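Local coordinates for protein arylesterase (Sulfolobus solfataricus, PDB 5L2P) that hydrolyses aromatic esters, p-nitrophenyl fatty acid esters and organophosphates such as paraoxon, as a serine esterase of the GDXG lipolytic family, at residues E29-V34 with L116-K121; A85-S90 with V214-R219. All coordinates share one frame; numbering follows the deposited sequence.

Contact 1: residues E29-V34 with L116-K121; sequences EIRQKV and LAPEYK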
# COMPACT_ATOMS: atom_id res chain seq x y z
N GLU A 29 0.98 11.17 -37.64
CA GLU A 29 -0.26 10.40 -37.72
C GLU A 29 -0.66 9.80 -36.37
O GLU A 29 -1.84 9.73 -36.06
CB GLU A 29 -0.17 9.31 -38.79
CG GLU A 29 0.14 9.85 -40.16
CD GLU A 29 -0.84 10.94 -40.61
OE1 GLU A 29 -2.06 10.66 -40.63
OE2 GLU A 29 -0.39 12.07 -40.92
N ILE A 30 0.32 9.40 -35.56
CA ILE A 30 0.06 8.92 -34.19
C ILE A 30 -0.49 10.05 -33.31
O ILE A 30 -1.45 9.85 -32.56
CB ILE A 30 1.31 8.28 -33.54
CG1 ILE A 30 1.65 6.97 -34.28
CG2 ILE A 30 1.08 7.99 -32.06
CD1 ILE A 30 3.04 6.46 -34.05
N ARG A 31 0.11 11.23 -33.44
CA ARG A 31 -0.37 12.42 -32.74
C ARG A 31 -1.85 12.65 -33.05
O ARG A 31 -2.68 12.78 -32.16
CB ARG A 31 0.48 13.65 -33.11
CG ARG A 31 -0.04 14.98 -32.57
CD ARG A 31 0.87 16.14 -32.99
NE ARG A 31 2.03 16.34 -32.12
CZ ARG A 31 3.06 17.13 -32.40
NH1 ARG A 31 3.11 17.76 -33.56
NH2 ARG A 31 4.06 17.28 -31.55
N GLN A 32 -2.17 12.69 -34.33
CA GLN A 32 -3.54 12.91 -34.79
C GLN A 32 -4.48 11.79 -34.36
O GLN A 32 -5.60 12.07 -33.95
CB GLN A 32 -3.52 13.05 -36.32
CG GLN A 32 -4.89 13.23 -36.98
CD GLN A 32 -4.77 13.53 -38.47
OE1 GLN A 32 -3.75 14.04 -38.92
NE2 GLN A 32 -5.82 13.21 -39.22
N LYS A 33 -4.04 10.53 -34.46
CA LYS A 33 -4.93 9.42 -34.11
C LYS A 33 -5.28 9.41 -32.61
O LYS A 33 -6.40 9.08 -32.25
CB LYS A 33 -4.30 8.09 -34.50
CG LYS A 33 -5.31 6.99 -34.83
CD LYS A 33 -4.61 5.78 -35.47
CE LYS A 33 -4.20 5.97 -36.94
NZ LYS A 33 -5.32 5.65 -37.89
N VAL A 34 -4.31 9.76 -31.74
CA VAL A 34 -4.57 9.86 -30.33
C VAL A 34 -5.44 11.09 -30.03
O VAL A 34 -6.33 11.03 -29.18
CB VAL A 34 -3.25 9.93 -29.52
CG1 VAL A 34 -3.54 10.25 -28.03
CG2 VAL A 34 -2.47 8.63 -29.70
N LEU A 116 4.22 22.48 -28.38
CA LEU A 116 4.50 21.10 -28.02
C LEU A 116 5.87 20.61 -28.49
O LEU A 116 6.44 21.13 -29.47
CB LEU A 116 3.44 20.18 -28.64
CG LEU A 116 1.98 20.52 -28.32
CD1 LEU A 116 1.05 19.55 -29.02
CD2 LEU A 116 1.73 20.50 -26.82
N ALA A 117 6.40 19.60 -27.78
CA ALA A 117 7.59 18.87 -28.21
C ALA A 117 7.18 17.80 -29.24
O ALA A 117 6.00 17.46 -29.33
CB ALA A 117 8.25 18.22 -27.03
N PRO A 118 8.14 17.28 -30.02
CA PRO A 118 9.56 17.60 -30.10
C PRO A 118 9.93 18.92 -30.82
O PRO A 118 11.10 19.29 -30.82
CB PRO A 118 10.13 16.42 -30.89
CG PRO A 118 9.05 16.07 -31.85
CD PRO A 118 7.77 16.30 -31.07
N GLU A 119 8.97 19.62 -31.40
CA GLU A 119 9.26 20.85 -32.12
C GLU A 119 9.80 21.89 -31.15
O GLU A 119 10.80 22.52 -31.41
CB GLU A 119 8.00 21.39 -32.83
CG GLU A 119 7.47 20.47 -33.93
CD GLU A 119 6.42 19.46 -33.45
OE1 GLU A 119 6.40 19.11 -32.24
OE2 GLU A 119 5.64 18.98 -34.30
N TYR A 120 9.12 22.08 -30.03
CA TYR A 120 9.51 23.06 -29.03
C TYR A 120 9.72 22.35 -27.69
O TYR A 120 8.78 21.80 -27.10
CB TYR A 120 8.45 24.12 -28.88
CG TYR A 120 8.24 24.91 -30.14
CD1 TYR A 120 7.29 24.49 -31.10
CD2 TYR A 120 8.99 26.06 -30.40
CE1 TYR A 120 7.08 25.21 -32.25
CE2 TYR A 120 8.79 26.78 -31.57
CZ TYR A 120 7.83 26.36 -32.48
OH TYR A 120 7.63 27.09 -33.65
N LYS A 121 10.97 22.35 -27.25
CA LYS A 121 11.35 21.60 -26.08
C LYS A 121 11.11 22.44 -24.83
O LYS A 121 10.87 23.65 -24.92
CB LYS A 121 12.82 21.20 -26.16
CG LYS A 121 13.07 20.02 -27.10
CD LYS A 121 14.45 19.44 -26.89
CE LYS A 121 14.68 18.29 -27.84
NZ LYS A 121 14.14 17.03 -27.28
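Arg31 and Glu119 meet end-on from opposite directions, the guanidinium using NH1 and NH2 and the carboxylate using one oxygen for each nitrogen. NH1 of Arg31 stands 2.9 Å from OE2 of Glu119, and NH2 of Arg31 is 3.0 Å from OE1 of Glu119. The second bond is almost straight, with an N-H...O angle of 179°, and takes the syn lone pair of OE1; the first also arrives on the syn side but tilted somewhat out of the carboxylate plane. The two flat groups lie 16° apart, so nearly coplanar that each nitrogen faces its own oxygen. The carbonyl O of Ala117 lies near the guanidinium plane as well, 3.0 Å from Arg31 NH2. The third nitrogen, NE, donates to the backbone O of Ile87, so partners in two separate loops fix the rotation of the group. Arg31 belongs to helix 27-39, in the N-terminal region preceding the central sheet of this alpha/beta hydrolase, whereas Glu119 sits in the loop between strand 108-112 and helix 124-138. That loop contains a cis peptide bond before Pro118, and its turn is closed by a backbone bond from Tyr120 N to Leu116 O, 2.9 Å long. Arg31 spans the distance because its first side-chain torsion is extended (chi1 173°), as is the next, before the chain bends at chi3. A methionine here would probably leave the Glu119 carboxylate without its counter-charge and the Ile87 carbonyl without this donor. Obliquely to the guanidinium come two apolar neighbours, Pro118 CD at 3.9 Å from Arg31 NH2 and, slightly farther away, CB of Leu116.

Contact 2: residues A85-S90 with V214-R219; sequences AWILGS and VKMYIR
The indole of Trp86 lies flat against the phenol ring of Tyr217. The five-membered ring of Trp86 and the Tyr217 ring have centroids 3.6 Å apart and planes only 3° from parallel, which identifies a face-to-face stack; the closest atoms, CD2 of Trp86 and CD2 of Tyr217, are separated by 3.4 Å. CB of Trp86 extends the overlap with a CH-pi contact, 3.9 Å from the centroid of the Tyr217 ring and over its face. The tyrosine reaches this place by setting CG opposite the backbone N (chi1 -178°), which carries its ring out from the last turn of helix 212-217. In Trp86, CG instead lies opposite the carbonyl carbon (chi1 -52°), which lays the indole face against the Tyr217 ring. Trp86 follows closely on the His82-Gly83-Gly84 motif, assigned by similarity to the oxyanion hole of this alpha/beta hydrolase, and its side chain is about 8 Å from that of the inferred nucleophile Ser156. The stack thus joins the loop that probably carries the oxyanion hole to helix 212-217, near the inferred active site. NE1 of Trp86 finds its acceptor in OD1 of Asn160, and Phe185 packs edge-to-face with the indole. At the far end of the indole, CZ3 of Trp86 meets CG2 of Val214 at 4.0 Å, the two side chains running alongside each other. Ile87 crosses Met216 at about a right angle, its CG2 branch touching Met216 CB at 3.9 Å.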
# COMPACT_ATOMS: atom_id res chain seq x y z
N ALA A 85 1.19 14.57 -22.61
CA ALA A 85 2.60 14.24 -22.49
C ALA A 85 3.54 15.21 -23.21
O ALA A 85 4.61 14.82 -23.71
CB ALA A 85 2.84 12.84 -22.98
N TRP A 86 3.16 16.49 -23.21
CA TRP A 86 3.95 17.55 -23.83
C TRP A 86 4.14 17.40 -25.36
O TRP A 86 4.76 18.28 -25.96
CB TRP A 86 5.32 17.69 -23.17
CG TRP A 86 5.33 17.81 -21.70
CD1 TRP A 86 4.96 18.91 -20.96
CD2 TRP A 86 5.76 16.84 -20.76
NE1 TRP A 86 5.12 18.67 -19.60
CE2 TRP A 86 5.63 17.41 -19.45
CE3 TRP A 86 6.24 15.56 -20.89
CZ2 TRP A 86 5.97 16.71 -18.29
CZ3 TRP A 86 6.58 14.87 -19.74
CH2 TRP A 86 6.45 15.45 -18.45
N ILE A 87 3.60 16.33 -25.97
CA ILE A 87 3.83 16.04 -27.38
C ILE A 87 2.56 15.95 -28.24
O ILE A 87 2.64 15.90 -29.46
CB ILE A 87 4.62 14.74 -27.56
CG1 ILE A 87 3.92 13.55 -26.92
CG2 ILE A 87 6.02 14.90 -26.99
CD1 ILE A 87 4.59 12.21 -27.28
N LEU A 88 1.39 15.89 -27.60
CA LEU A 88 0.13 15.91 -28.31
C LEU A 88 -0.98 16.53 -27.47
O LEU A 88 -0.73 17.05 -26.42
CB LEU A 88 -0.24 14.51 -28.77
CG LEU A 88 -0.40 13.38 -27.75
CD1 LEU A 88 -1.77 13.36 -27.06
CD2 LEU A 88 -0.19 12.09 -28.55
N GLY A 89 -2.20 16.51 -27.98
CA GLY A 89 -3.34 17.16 -27.36
C GLY A 89 -3.48 18.60 -27.82
O GLY A 89 -2.59 19.18 -28.46
N SER A 90 -4.61 19.20 -27.46
CA SER A 90 -4.89 20.58 -27.85
C SER A 90 -6.11 21.09 -27.09
O SER A 90 -6.66 20.39 -26.23
CB SER A 90 -5.18 20.67 -29.38
OG SER A 90 -6.37 20.00 -29.71
N VAL A 214 9.20 12.15 -21.97
CA VAL A 214 10.17 13.00 -21.29
C VAL A 214 11.38 13.27 -22.20
O VAL A 214 11.80 14.38 -22.31
CB VAL A 214 10.62 12.36 -19.95
CG1 VAL A 214 11.74 13.16 -19.28
CG2 VAL A 214 9.45 12.24 -19.00
N LYS A 215 11.92 12.24 -22.84
CA LYS A 215 13.06 12.40 -23.76
C LYS A 215 12.78 13.40 -24.89
O LYS A 215 13.68 14.11 -25.33
CB LYS A 215 13.43 11.07 -24.41
CG LYS A 215 14.19 10.11 -23.52
CD LYS A 215 14.47 8.82 -24.27
CE LYS A 215 15.17 7.79 -23.40
NZ LYS A 215 16.65 8.02 -23.33
N MET A 216 11.54 13.43 -25.36
CA MET A 216 11.13 14.34 -26.43
C MET A 216 10.98 15.77 -25.94
O MET A 216 11.26 16.71 -26.66
CB MET A 216 9.81 13.87 -27.02
CG MET A 216 9.91 12.50 -27.63
SD MET A 216 10.09 12.61 -29.41
CE MET A 216 8.36 12.77 -29.87
N TYR A 217 10.56 15.93 -24.69
CA TYR A 217 10.28 17.23 -24.09
C TYR A 217 11.53 17.90 -23.55
O TYR A 217 11.74 19.09 -23.82
CB TYR A 217 9.24 17.06 -22.99
CG TYR A 217 8.80 18.32 -22.29
CD1 TYR A 217 8.39 19.42 -23.02
CD2 TYR A 217 8.77 18.39 -20.88
CE1 TYR A 217 7.98 20.58 -22.37
CE2 TYR A 217 8.37 19.52 -20.24
CZ TYR A 217 7.98 20.62 -20.98
OH TYR A 217 7.57 21.77 -20.34
N ILE A 218 12.38 17.15 -22.84
CA ILE A 218 13.60 17.74 -22.24
C ILE A 218 14.75 17.86 -23.23
O ILE A 218 14.80 17.14 -24.23
CB ILE A 218 14.08 17.00 -20.96
CG1 ILE A 218 14.56 15.58 -21.29
CG2 ILE A 218 12.99 17.04 -19.90
CD1 ILE A 218 15.21 14.92 -20.09
N ARG A 219 15.66 18.79 -22.96
CA ARG A 219 16.81 19.05 -23.82
C ARG A 219 17.93 18.05 -23.55
O ARG A 219 18.54 17.52 -24.46
CB ARG A 219 17.33 20.47 -23.62
CG ARG A 219 16.30 21.53 -24.00
CD ARG A 219 16.68 22.91 -23.49
NE ARG A 219 16.53 22.98 -22.04
CZ ARG A 219 16.68 24.08 -21.34
NH1 ARG A 219 16.99 25.21 -21.95
NH2 ARG A 219 16.51 24.06 -20.03

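Overall arrangement
The centres of contacts 1 and 2 are about 7 Å apart, on the same side of the chain's centre, and their segments alternate along the chain: 29-34, 85-90, 116-121, then 214-219. Segments 85-90 and 116-121 are loops that follow strands 77-81 and 108-112, neighbours in the central sheet; 29-34 lies within helix 27-39, and 214-219 takes in the end of helix 212-217 and the residues after it. The contacts touch directly: Ala117 N lies 2.8 Å from Trp86 O, a probable hydrogen bond, and Lys121 NZ bonds to the carbonyls of Met216 and Ile218. Charged and aromatic contacts thus combine to join two helices to adjoining loops near the motif thought to form the oxyanion hole.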